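Local coordinates for protein yxeP (Bacillus subtilis, PDB 1YSJ) that probably removes the acetyl group from N-acetylcysteine to give cysteine and acetate, using two divalent metal ions bound in each subunit, at residues 128-133 / 179-184. The protein carries 1 engineered substitution. Numbering follows the deposited sequence.
Sequences TASIIG and FGMHNK. With NI (nickel (II) ion), chain C.
Met181, a selenomethionine, reaches from segment 179-184 of the strand to segment 128-133 of the helix, ending in a methyl group that lies against Ile131 and Ser130. The packing is wholly apolar and buried. CE of Met181 meets CD1 of Ile131 tip to tip at 3.4 Å, and CG1 of Ile131 adds a second touch on the same methyl. On the neighbouring residue of the helix, CB of Ser130 lies 3.8 Å from CE of Met181. The strand side chain runs out extended through chi2 and then bends at SE (chi3 92°), which turns CE onto the helix. Ile131 keeps CG1 beside its backbone N (chi1 -60°), with CD1 directed at the strand. Ser130 meets the methyl with CB, while its OG is hydrogen-bonded to the carbonyl of Phe126, one turn earlier in the helix.

The polar part of the strand follows directly. NE2 of His182 binds a nickel ion at 2.2 Å, with Cys122, His124 and two waters completing the ligands seen; Cys122 also binds the second nickel. At the other ring nitrogen, ND1 of His182 donates to O of Asn183 (3.0 Å) in an almost straight bond, 178° at the hydrogen. The acceptor lies in the imidazole plane and the donor on a carbonyl lone pair, so this bond helps fix the ring's rotation, with NE2 turned to the nickel. Asn183 ND2 in turn bonds to the carbonyl of Cys122.

The contact thus packs helix 124-139 on the mixed sheet of the M20 metal-binding domain, next along the strand from the metal ligand His182. Strand 175-184 runs parallel to 91-97 and 360-366, its neighbours in the sheet; Phe151 and Phe153 of strand 148-154 also touch Ile131, while helix 384-402 reaches Ser130 through Leu385 and Ala388 and Met181 through Phe392.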
loop_
_atom_site.group_PDB
_atom_site.type_symbol
_atom_site.label_atom_id
_atom_site.label_comp_id
_atom_site.label_asym_id
_atom_site.label_seq_id
_atom_site.Cartn_x
_atom_site.Cartn_y
_atom_site.Cartn_z
ATOM N N THR A 128 32.251 -23.855 0.583
ATOM C CA THR A 128 32.154 -25.300 0.389
ATOM C C THR A 128 33.497 -25.926 0.012
ATOM O O THR A 128 33.955 -26.851 0.686
ATOM C CB THR A 128 31.060 -25.653 -0.660
ATOM O OG1 THR A 128 29.777 -25.261 -0.150
ATOM C CG2 THR A 128 31.048 -27.149 -0.977
ATOM N N ALA A 129 34.124 -25.413 -1.044
ATOM C CA ALA A 129 35.422 -25.924 -1.498
ATOM C C ALA A 129 36.509 -25.835 -0.417
ATOM O O ALA A 129 37.289 -26.771 -0.254
ATOM C CB ALA A 129 35.867 -25.219 -2.768
ATOM N N SER A 130 36.531 -24.723 0.322
ATOM C CA SER A 130 37.459 -24.521 1.444
ATOM C C SER A 130 37.321 -25.588 2.517
ATOM O O SER A 130 38.317 -26.176 2.938
ATOM C CB SER A 130 37.254 -23.147 2.087
ATOM O OG SER A 130 37.693 -22.105 1.235
ATOM N N ILE A 131 36.085 -25.835 2.950
ATOM C CA ILE A 131 35.806 -26.787 4.028
ATOM C C ILE A 131 35.972 -28.248 3.565
ATOM O O ILE A 131 36.205 -29.145 4.385
ATOM C CB ILE A 131 34.414 -26.508 4.695
ATOM C CG1 ILE A 131 34.367 -25.097 5.305
ATOM C CG2 ILE A 131 34.059 -27.541 5.770
ATOM C CD1 ILE A 131 35.544 -24.743 6.217
ATOM N N ILE A 132 35.866 -28.483 2.257
ATOM C CA ILE A 132 36.232 -29.786 1.707
ATOM C C ILE A 132 37.752 -29.929 1.808
ATOM O O ILE A 132 38.261 -30.990 2.193
ATOM C CB ILE A 132 35.756 -29.985 0.243
ATOM C CG1 ILE A 132 34.239 -30.145 0.188
ATOM C CG2 ILE A 132 36.426 -31.212 -0.379
ATOM C CD1 ILE A 132 33.662 -30.108 -1.220
ATOM N N GLY A 133 38.462 -28.850 1.476
ATOM C CA GLY A 133 39.908 -28.778 1.683
ATOM C C GLY A 133 40.306 -29.128 3.106
ATOM O O GLY A 133 41.175 -29.977 3.323
ATOM N N PHE A 179 31.946 -24.230 14.300
ATOM C CA PHE A 179 32.729 -23.166 13.697
ATOM C C PHE A 179 32.345 -22.949 12.241
ATOM O O PHE A 179 31.958 -23.886 11.540
ATOM C CB PHE A 179 34.223 -23.460 13.858
ATOM C CG PHE A 179 34.617 -23.747 15.277
ATOM C CD1 PHE A 179 34.730 -25.061 15.730
ATOM C CD2 PHE A 179 34.834 -22.707 16.173
ATOM C CE1 PHE A 179 35.076 -25.329 17.055
ATOM C CE2 PHE A 179 35.180 -22.967 17.500
ATOM C CZ PHE A 179 35.301 -24.276 17.940
ATOM N N GLY A 180 32.442 -21.699 11.803
ATOM C CA GLY A 180 32.045 -21.331 10.457
ATOM C C GLY A 180 32.750 -20.083 9.980
ATOM O O GLY A 180 33.428 -19.401 10.747
HETATM N N MSE A 181 32.595 -19.794 8.698
HETATM C CA MSE A 181 33.174 -18.603 8.127
HETATM C C MSE A 181 32.179 -17.938 7.200
HETATM O O MSE A 181 31.230 -18.568 6.724
HETATM C CB MSE A 181 34.449 -18.943 7.350
HETATM C CG MSE A 181 34.259 -19.035 5.840
HETATM SE SE MSE A 181 35.789 -19.756 4.906
HETATM C CE MSE A 181 35.268 -21.581 4.907
ATOM N N HIS A 182 32.402 -16.654 6.958
ATOM C CA HIS A 182 31.876 -16.034 5.766
ATOM C C HIS A 182 32.976 -15.225 5.102
ATOM O O HIS A 182 33.721 -14.506 5.774
ATOM C CB HIS A 182 30.660 -15.163 6.056
ATOM C CG HIS A 182 29.735 -15.045 4.887
ATOM N ND1 HIS A 182 30.049 -14.315 3.760
ATOM C CD2 HIS A 182 28.519 -15.593 4.655
ATOM C CE1 HIS A 182 29.062 -14.410 2.888
ATOM N NE2 HIS A 182 28.120 -15.180 3.407
ATOM N N ASN A 183 33.081 -15.362 3.783
ATOM C CA ASN A 183 34.005 -14.555 3.002
ATOM C C ASN A 183 33.709 -13.078 3.231
ATOM O O ASN A 183 32.551 -12.685 3.384
ATOM C CB ASN A 183 33.921 -14.915 1.512
ATOM C CG ASN A 183 32.627 -14.448 0.868
ATOM O OD1 ASN A 183 32.512 -13.303 0.432
ATOM N ND2 ASN A 183 31.647 -15.334 0.809
ATOM N N LYS A 184 34.762 -12.274 3.280
ATOM C CA LYS A 184 34.628 -10.845 3.494
ATOM C C LYS A 184 35.436 -10.125 2.418
ATOM O O LYS A 184 36.660 -10.021 2.527
ATOM C CB LYS A 184 35.098 -10.469 4.901
ATOM C CG LYS A 184 34.501 -9.175 5.461
ATOM C CD LYS A 184 33.038 -9.365 5.859
ATOM C CE LYS A 184 32.520 -8.215 6.711
ATOM N NZ LYS A 184 32.270 -6.993 5.918
HETATM NI NI NI C . 26.372 -16.046 2.397
HETATM O O HOH W 1 24.823 -15.267 3.133
HETATM O O HOH W 2 26.116 -17.380 4.221
#